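Local coordinates for protein serine hydrolase CCSP0084 (Cycloclasticus sp. P1, PDB 4I3F) that is a serine hydrolase of the alpha/beta hydrolase fold that probably cleaves esters and carbon-carbon bonds of meta-cleavage products from aromatic degradation, at residues 55-60 with 82-87; 97-102 with 211-216. One frame throughout, in Å; residues are numbered along the deposited sequence.

Contact 1: 55-60 with 82-87; sequences PGANAM and AGFGLS
F84 and A57 meet where the loops that follow the adjacent parallel strands 46-50 and 75-79 of the central sheet of the alpha/beta hydrolase fold converge. The methyl of A57 lies beside one ortho-meta bond of the F84 ring, with A57 CB 4.0 Å from F84 CD1 and 4.1 Å from F84 CE1, an apolar touch. The carbonyl of A57 reaches the root of the same side chain: A57 O is 3.5 Å from F84 CB and 3.6 Å from F84 CD1, approaching the ring obliquely. F84 takes up this position with CG anti to its own carbonyl carbon (chi1 -69°). H51 stacks edge-to-face with the same ring, and F214 and M217 of helix 208-217 touch it too. Next along the chain, the backbone of G85 passes N58, the N-cap residue of helix 59-63, and G85 CA stands 4.3 Å from N58 CB. G85, at positive phi, is the second residue of a type II' turn from F84 to S87. No direct hydrogen bond spans the two loops, A57 O and G85 N being 3.8 Å apart. Instead, one water donates to A57 O at 2.7 Å and accepts from G85 N at 2.9 Å. Chemically, then, the two backbones are coupled through this bridging water, which satisfies a carbonyl and an amide too far apart to bond directly, while the alanine methyl and phenyl ring supply the apolar part.

Contact 2: 97-102 with 211-216; sequences SHWIDI and RLQFEA
This is a buried helix-to-helix contact in an alpha/beta hydrolase fold, made by one tryptophan of helix 96-113 that reaches across to helix 208-217. The latter belongs to the helical region inserted between strands 142-148 and 243-248, which probably corresponds to the cap (lid) of meta-cleavage product hydrolases, whereas helix 96-113 packs in the core domain. The backbones stay well apart, W99 CA and A216 CA being 8.7 Å from each other, and the indole bridges the distance. With CG anti to the carbonyl carbon (chi1 -82°), the ring extends toward the second helix and lies along one turn of it, from A216 to Q213. At the pyrrole end, W99 NE1 is 4.1 Å from A216 CB and 3.6 Å from A216 O. That carbonyl approaches the ring obliquely and is not hydrogen-bonded to the indole, whose N-H is given to the carbonyl of P93. A216 is also joined by a backbone hydrogen bond to G95, so the chain just before helix 96-113 is tied to the same turn. At the benzene end, W99 CZ2 passes 4.0 Å from Q213 O. W99 CH2 lies 4.2 Å from Q213 CB. The Q213 side chain crosses the indole at about a right angle, its amide plane tilted 52° from the ring. Q213 OE1 accepts a hydrogen bond from the backbone N of H89, and it lies at the indole edge, near the ring plane, with Q213 OE1 3.6 Å from W99 CH2.

In the fold
From the N terminus, the chain passes strand 46-50 and enters 55-60, runs through helices 59-63 and 66-70 and strand 75-79, and returns at 82-87, where contact 1 closes a short loop. It then enters helix 96-113, which opens contact 2; this closes only at 211-216, after strands 119-124 and 142-148 and several helices. The two loops follow in series, neither nested nor crossed. Contact 1 joins loops following neighbouring parallel strands, while contact 2 ties a core helix to the inserted helical region. They also touch: G83 CA packs 3.3 Å from Q213 OE1, and A82 CB lies 3.7 Å from I102 CG2.

Contact 1: 55-60 with 82-87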
ATOM      1  N   PRO A  55       9.377  -4.244  -5.535  1.00 29.14           N
ATOM      2  CA  PRO A  55       9.345  -4.883  -6.856  1.00 24.07           C
ATOM      3  C   PRO A  55       8.564  -6.199  -6.813  1.00 25.83           C
ATOM      4  O   PRO A  55       8.725  -6.989  -5.880  1.00 23.11           O
ATOM      5  CB  PRO A  55      10.823  -5.152  -7.143  1.00 31.43           C
ATOM      6  CG  PRO A  55      11.551  -4.088  -6.373  1.00 27.82           C
ATOM      7  CD  PRO A  55      10.739  -3.846  -5.133  1.00 27.91           C
ATOM      8  N   GLY A  56       7.698  -6.421  -7.793  1.00 21.42           N
ATOM      9  CA  GLY A  56       6.887  -7.624  -7.791  1.00 24.43           C
ATOM     10  C   GLY A  56       5.743  -7.580  -6.798  1.00 21.77           C
ATOM     11  O   GLY A  56       5.082  -8.592  -6.566  1.00 20.88           O
ATOM     12  N   ALA A  57       5.505  -6.412  -6.204  1.00 16.85           N
ATOM     13  CA  ALA A  57       4.398  -6.262  -5.261  1.00 17.28           C
ATOM     14  C   ALA A  57       3.054  -6.607  -5.897  1.00 16.35           C
ATOM     15  O   ALA A  57       2.839  -6.369  -7.088  1.00 15.79           O
ATOM     16  CB  ALA A  57       4.347  -4.851  -4.704  1.00 19.70           C
ATOM     17  N   ASN A  58       2.165  -7.177  -5.091  1.00 14.59           N
ATOM     18  CA  ASN A  58       0.768  -7.369  -5.479  1.00 14.65           C
ATOM     19  C   ASN A  58      -0.100  -7.400  -4.225  1.00 20.98           C
ATOM     20  O   ASN A  58       0.420  -7.293  -3.109  1.00 16.39           O
ATOM     21  CB  ASN A  58       0.576  -8.605  -6.394  1.00 12.41           C
ATOM     22  CG  ASN A  58       0.738  -9.954  -5.661  1.00 18.19           C
ATOM     23  OD1 ASN A  58       0.431 -11.007  -6.220  1.00 34.01           O
ATOM     24  ND2 ASN A  58       1.195  -9.921  -4.427  1.00 17.10           N
ATOM     25  N   ALA A  59      -1.409  -7.530  -4.397  1.00 13.73           N
ATOM     26  CA  ALA A  59      -2.327  -7.481  -3.259  1.00 13.30           C
ATOM     27  C   ALA A  59      -2.045  -8.588  -2.253  1.00 17.41           C
ATOM     28  O   ALA A  59      -1.884  -8.337  -1.061  1.00 15.83           O
ATOM     29  CB  ALA A  59      -3.763  -7.552  -3.738  1.00 15.45           C
ATOM     30  N   MET A  60      -1.993  -9.825  -2.726  1.00 13.54           N
ATOM     31  CA  MET A  60      -1.892 -10.940  -1.799  1.00 14.61           C
ATOM     32  C   MET A  60      -0.572 -10.991  -1.036  1.00 20.76           C
ATOM     33  O   MET A  60      -0.558 -11.403   0.121  1.00 19.28           O
ATOM     34  CB  MET A  60      -2.181 -12.265  -2.499  1.00 22.54           C
ATOM     35  CG  MET A  60      -3.639 -12.404  -2.889  1.00 23.73           C
ATOM     36  SD  MET A  60      -4.725 -12.048  -1.494  1.00 34.72           S
ATOM     37  CE  MET A  60      -4.345 -13.474  -0.486  1.00 23.81           C
ATOM     38  N   ALA A  82      -2.806  -0.652 -10.282  1.00 11.39           N
ATOM     39  CA  ALA A  82      -2.478  -0.564 -11.700  1.00 10.32           C
ATOM     40  C   ALA A  82      -0.969  -0.554 -11.915  1.00 10.56           C
ATOM     41  O   ALA A  82      -0.232   0.133 -11.197  1.00 13.47           O
ATOM     42  CB  ALA A  82      -3.135   0.664 -12.331  1.00  9.45           C
ATOM     43  N   GLY A  83      -0.512  -1.349 -12.876  1.00 10.44           N
ATOM     44  CA  GLY A  83       0.909  -1.471 -13.143  1.00 15.60           C
ATOM     45  C   GLY A  83       1.576  -2.577 -12.349  1.00 14.65           C
ATOM     46  O   GLY A  83       2.722  -2.940 -12.632  1.00 16.21           O
ATOM     47  N   PHE A  84       0.883  -3.109 -11.347  1.00 13.29           N
ATOM     48  CA  PHE A  84       1.444  -4.179 -10.513  1.00 12.52           C
ATOM     49  C   PHE A  84       0.672  -5.459 -10.755  1.00 15.48           C
ATOM     50  O   PHE A  84      -0.507  -5.410 -11.099  1.00 13.98           O
ATOM     51  CB  PHE A  84       1.316  -3.847  -9.024  1.00 12.44           C
ATOM     52  CG  PHE A  84       2.191  -2.715  -8.566  1.00 12.85           C
ATOM     53  CD1 PHE A  84       3.464  -2.966  -8.082  1.00 16.05           C
ATOM     54  CD2 PHE A  84       1.730  -1.403  -8.599  1.00 13.26           C
ATOM     55  CE1 PHE A  84       4.280  -1.928  -7.642  1.00 16.58           C
ATOM     56  CE2 PHE A  84       2.537  -0.358  -8.166  1.00 13.10           C
ATOM     57  CZ  PHE A  84       3.816  -0.623  -7.693  1.00 17.17           C
ATOM     58  N   GLY A  85       1.331  -6.597 -10.553  1.00 14.27           N
ATOM     59  CA  GLY A  85       0.676  -7.895 -10.615  1.00 21.70           C
ATOM     60  C   GLY A  85      -0.136  -8.115 -11.872  1.00 22.15           C
ATOM     61  O   GLY A  85       0.363  -7.918 -12.974  1.00 21.01           O
ATOM     62  N   LEU A  86      -1.402  -8.484 -11.701  1.00 14.24           N
ATOM     63  CA  LEU A  86      -2.268  -8.791 -12.834  1.00 17.64           C
ATOM     64  C   LEU A  86      -3.201  -7.628 -13.169  1.00 18.92           C
ATOM     65  O   LEU A  86      -4.262  -7.823 -13.776  1.00 19.66           O
ATOM     66  CB  LEU A  86      -3.073 -10.061 -12.558  1.00 18.97           C
ATOM     67  CG  LEU A  86      -2.223 -11.319 -12.420  1.00 23.49           C
ATOM     68  CD1 LEU A  86      -3.087 -12.479 -11.960  1.00 23.57           C
ATOM     69  CD2 LEU A  86      -1.552 -11.651 -13.734  1.00 22.43           C
ATOM     70  N   SER A  87      -2.799  -6.420 -12.782  1.00 13.44           N
ATOM     71  CA  SER A  87      -3.539  -5.219 -13.167  1.00 14.06           C
ATOM     72  C   SER A  87      -2.713  -4.317 -14.085  1.00 11.83           C
ATOM     73  O   SER A  87      -2.610  -3.106 -13.854  1.00 13.28           O
ATOM     74  CB  SER A  87      -3.986  -4.442 -11.930  1.00 14.88           C
ATOM     75  OG  SER A  87      -4.946  -5.184 -11.194  1.00 16.33           O
TER
HETATM   76  O   HOH W   1       3.999  -6.593  -9.535  1.00 16.20           O

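Contact 2: 97-102 with 211-216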
ATOM      1  N   SER A  97       3.603  11.370 -10.969  1.00 13.62           N
ATOM      2  CA  SER A  97       2.362  12.129 -10.781  1.00 17.21           C
ATOM      3  C   SER A  97       1.221  11.555 -11.634  1.00 15.19           C
ATOM      4  O   SER A  97       0.066  11.504 -11.199  1.00 16.07           O
ATOM      5  CB  SER A  97       2.563  13.620 -11.057  1.00 18.49           C
ATOM      6  OG  SER A  97       2.756  13.875 -12.428  1.00 27.62           O
ATOM      7  N   HIS A  98       1.557  11.096 -12.834  1.00 14.44           N
ATOM      8  CA  HIS A  98       0.565  10.519 -13.733  1.00 16.25           C
ATOM      9  C   HIS A  98       0.083   9.156 -13.282  1.00 17.77           C
ATOM     10  O   HIS A  98      -1.068   8.788 -13.528  1.00 17.21           O
ATOM     11  CB  HIS A  98       1.136  10.475 -15.144  1.00 15.15           C
ATOM     12  CG  HIS A  98       1.711  11.785 -15.563  1.00 16.09           C
ATOM     13  ND1 HIS A  98       0.945  12.925 -15.646  1.00 21.30           N
ATOM     14  CD2 HIS A  98       2.978  12.155 -15.859  1.00 22.53           C
ATOM     15  CE1 HIS A  98       1.711  13.940 -16.006  1.00 26.57           C
ATOM     16  NE2 HIS A  98       2.950  13.500 -16.141  1.00 25.24           N
ATOM     17  N   TRP A  99       0.949   8.407 -12.607  1.00 11.55           N
ATOM     18  CA  TRP A  99       0.531   7.124 -12.064  1.00 12.21           C
ATOM     19  C   TRP A  99      -0.381   7.333 -10.863  1.00 12.03           C
ATOM     20  O   TRP A  99      -1.352   6.602 -10.690  1.00 12.94           O
ATOM     21  CB  TRP A  99       1.737   6.245 -11.727  1.00 12.09           C
ATOM     22  CG  TRP A  99       2.260   5.540 -12.926  1.00 11.20           C
ATOM     23  CD1 TRP A  99       3.262   5.960 -13.752  1.00 12.88           C
ATOM     24  CD2 TRP A  99       1.782   4.304 -13.471  1.00 15.39           C
ATOM     25  NE1 TRP A  99       3.443   5.056 -14.769  1.00 16.71           N
ATOM     26  CE2 TRP A  99       2.552   4.024 -14.612  1.00 12.83           C
ATOM     27  CE3 TRP A  99       0.789   3.395 -13.088  1.00 15.91           C
ATOM     28  CZ2 TRP A  99       2.362   2.875 -15.386  1.00 12.45           C
ATOM     29  CZ3 TRP A  99       0.591   2.257 -13.864  1.00 11.65           C
ATOM     30  CH2 TRP A  99       1.378   2.005 -14.996  1.00 13.84           C
ATOM     31  N   ILE A 100      -0.100   8.350 -10.054  1.00 12.78           N
ATOM     32  CA  ILE A 100      -0.990   8.667  -8.939  1.00 10.43           C
ATOM     33  C   ILE A 100      -2.408   8.975  -9.446  1.00 14.54           C
ATOM     34  O   ILE A 100      -3.390   8.506  -8.864  1.00 13.38           O
ATOM     35  CB  ILE A 100      -0.450   9.830  -8.072  1.00 16.85           C
ATOM     36  CG1 ILE A 100       0.781   9.371  -7.293  1.00 12.02           C
ATOM     37  CG2 ILE A 100      -1.517  10.316  -7.094  1.00 15.50           C
ATOM     38  CD1 ILE A 100       1.687  10.515  -6.818  1.00 15.57           C
ATOM     39  N   ASP A 101      -2.516   9.731 -10.536  1.00 12.81           N
ATOM     40  CA  ASP A 101      -3.816  10.015 -11.147  1.00 13.67           C
ATOM     41  C   ASP A 101      -4.535   8.718 -11.522  1.00 14.09           C
ATOM     42  O   ASP A 101      -5.720   8.538 -11.224  1.00 15.42           O
ATOM     43  CB  ASP A 101      -3.650  10.905 -12.382  1.00 16.27           C
ATOM     44  CG  ASP A 101      -3.237  12.332 -12.036  1.00 22.85           C
ATOM     45  OD1 ASP A 101      -3.424  12.752 -10.874  1.00 21.68           O
ATOM     46  OD2 ASP A 101      -2.732  13.033 -12.942  1.00 23.23           O
ATOM     47  N   ILE A 102      -3.800   7.811 -12.159  1.00 11.51           N
ATOM     48  CA  ILE A 102      -4.314   6.487 -12.518  1.00 10.28           C
ATOM     49  C   ILE A 102      -4.721   5.650 -11.294  1.00 12.07           C
ATOM     50  O   ILE A 102      -5.777   5.001 -11.304  1.00 14.19           O
ATOM     51  CB  ILE A 102      -3.274   5.704 -13.364  1.00 11.58           C
ATOM     52  CG1 ILE A 102      -3.267   6.206 -14.802  1.00 13.31           C
ATOM     53  CG2 ILE A 102      -3.561   4.209 -13.324  1.00 13.02           C
ATOM     54  CD1 ILE A 102      -2.074   5.724 -15.631  1.00 14.55           C
ATOM     55  N   ARG A 211       7.964  -5.775 -15.108  1.00 22.79           N
ATOM     56  CA  ARG A 211       9.103  -4.864 -15.066  1.00 21.68           C
ATOM     57  C   ARG A 211       8.860  -3.515 -15.745  1.00 24.34           C
ATOM     58  O   ARG A 211       9.162  -2.463 -15.174  1.00 22.51           O
ATOM     59  CB  ARG A 211      10.333  -5.537 -15.678  1.00 21.53           C
ATOM     60  CG  ARG A 211      11.477  -4.588 -15.960  1.00 27.02           C
ATOM     61  CD  ARG A 211      12.678  -5.336 -16.506  1.00 27.39           C
ATOM     62  NE  ARG A 211      13.872  -4.506 -16.497  1.00 37.00           N
ATOM     63  CZ  ARG A 211      15.098  -4.964 -16.733  1.00 42.32           C
ATOM     64  NH1 ARG A 211      15.289  -6.251 -16.996  1.00 38.86           N
ATOM     65  NH2 ARG A 211      16.133  -4.137 -16.699  1.00 43.48           N
ATOM     66  N   LEU A 212       8.316  -3.549 -16.958  1.00 20.92           N
ATOM     67  CA  LEU A 212       8.197  -2.346 -17.779  1.00 21.59           C
ATOM     68  C   LEU A 212       7.356  -1.264 -17.111  1.00 19.68           C
ATOM     69  O   LEU A 212       7.702  -0.088 -17.156  1.00 19.47           O
ATOM     70  CB  LEU A 212       7.613  -2.688 -19.147  1.00 20.94           C
ATOM     71  CG  LEU A 212       8.580  -3.453 -20.052  1.00 37.93           C
ATOM     72  CD1 LEU A 212       7.869  -4.000 -21.276  1.00 34.99           C
ATOM     73  CD2 LEU A 212       9.721  -2.547 -20.470  1.00 41.28           C
ATOM     74  N   GLN A 213       6.248  -1.654 -16.494  1.00 18.88           N
ATOM     75  CA  GLN A 213       5.388  -0.654 -15.886  1.00 16.44           C
ATOM     76  C   GLN A 213       5.949  -0.124 -14.557  1.00 15.61           C
ATOM     77  O   GLN A 213       5.763   1.046 -14.235  1.00 16.76           O
ATOM     78  CB  GLN A 213       3.950  -1.172 -15.793  1.00 16.21           C
ATOM     79  CG  GLN A 213       3.468  -1.682 -17.155  1.00 17.92           C
ATOM     80  CD  GLN A 213       1.961  -1.662 -17.320  1.00 17.62           C
ATOM     81  OE1 GLN A 213       1.225  -1.335 -16.392  1.00 16.65           O
ATOM     82  NE2 GLN A 213       1.496  -2.018 -18.516  1.00 18.50           N
ATOM     83  N   PHE A 214       6.672  -0.957 -13.806  1.00 16.96           N
ATOM     84  CA  PHE A 214       7.306  -0.492 -12.569  1.00 15.17           C
ATOM     85  C   PHE A 214       8.368   0.552 -12.906  1.00 14.81           C
ATOM     86  O   PHE A 214       8.499   1.565 -12.215  1.00 18.13           O
ATOM     87  CB  PHE A 214       7.948  -1.671 -11.818  1.00 13.90           C
ATOM     88  CG  PHE A 214       8.476  -1.316 -10.444  1.00 14.72           C
ATOM     89  CD1 PHE A 214       7.664  -1.437  -9.327  1.00 15.85           C
ATOM     90  CD2 PHE A 214       9.781  -0.879 -10.275  1.00 16.14           C
ATOM     91  CE1 PHE A 214       8.146  -1.116  -8.061  1.00 20.12           C
ATOM     92  CE2 PHE A 214      10.267  -0.549  -9.018  1.00 18.82           C
ATOM     93  CZ  PHE A 214       9.455  -0.669  -7.913  1.00 17.10           C
ATOM     94  N   GLU A 215       9.131   0.299 -13.963  1.00 15.80           N
ATOM     95  CA  GLU A 215      10.144   1.251 -14.409  1.00 17.78           C
ATOM     96  C   GLU A 215       9.516   2.587 -14.797  1.00 18.30           C
ATOM     97  O   GLU A 215      10.103   3.648 -14.588  1.00 20.98           O
ATOM     98  CB  GLU A 215      10.934   0.682 -15.594  1.00 21.95           C
ATOM     99  CG  GLU A 215      11.802  -0.523 -15.241  1.00 22.33           C
ATOM    100  CD  GLU A 215      12.530  -1.094 -16.453  1.00 32.88           C
ATOM    101  OE1 GLU A 215      13.701  -1.493 -16.305  1.00 32.17           O
ATOM    102  OE2 GLU A 215      11.931  -1.156 -17.548  1.00 32.99           O
ATOM    103  N   ALA A 216       8.314   2.528 -15.359  1.00 20.01           N
ATOM    104  CA  ALA A 216       7.636   3.730 -15.823  1.00 22.43           C
ATOM    105  C   ALA A 216       7.072   4.567 -14.673  1.00 18.58           C
ATOM    106  O   ALA A 216       6.977   5.794 -14.785  1.00 18.71           O
ATOM    107  CB  ALA A 216       6.544   3.371 -16.819  1.00 21.52           C
TER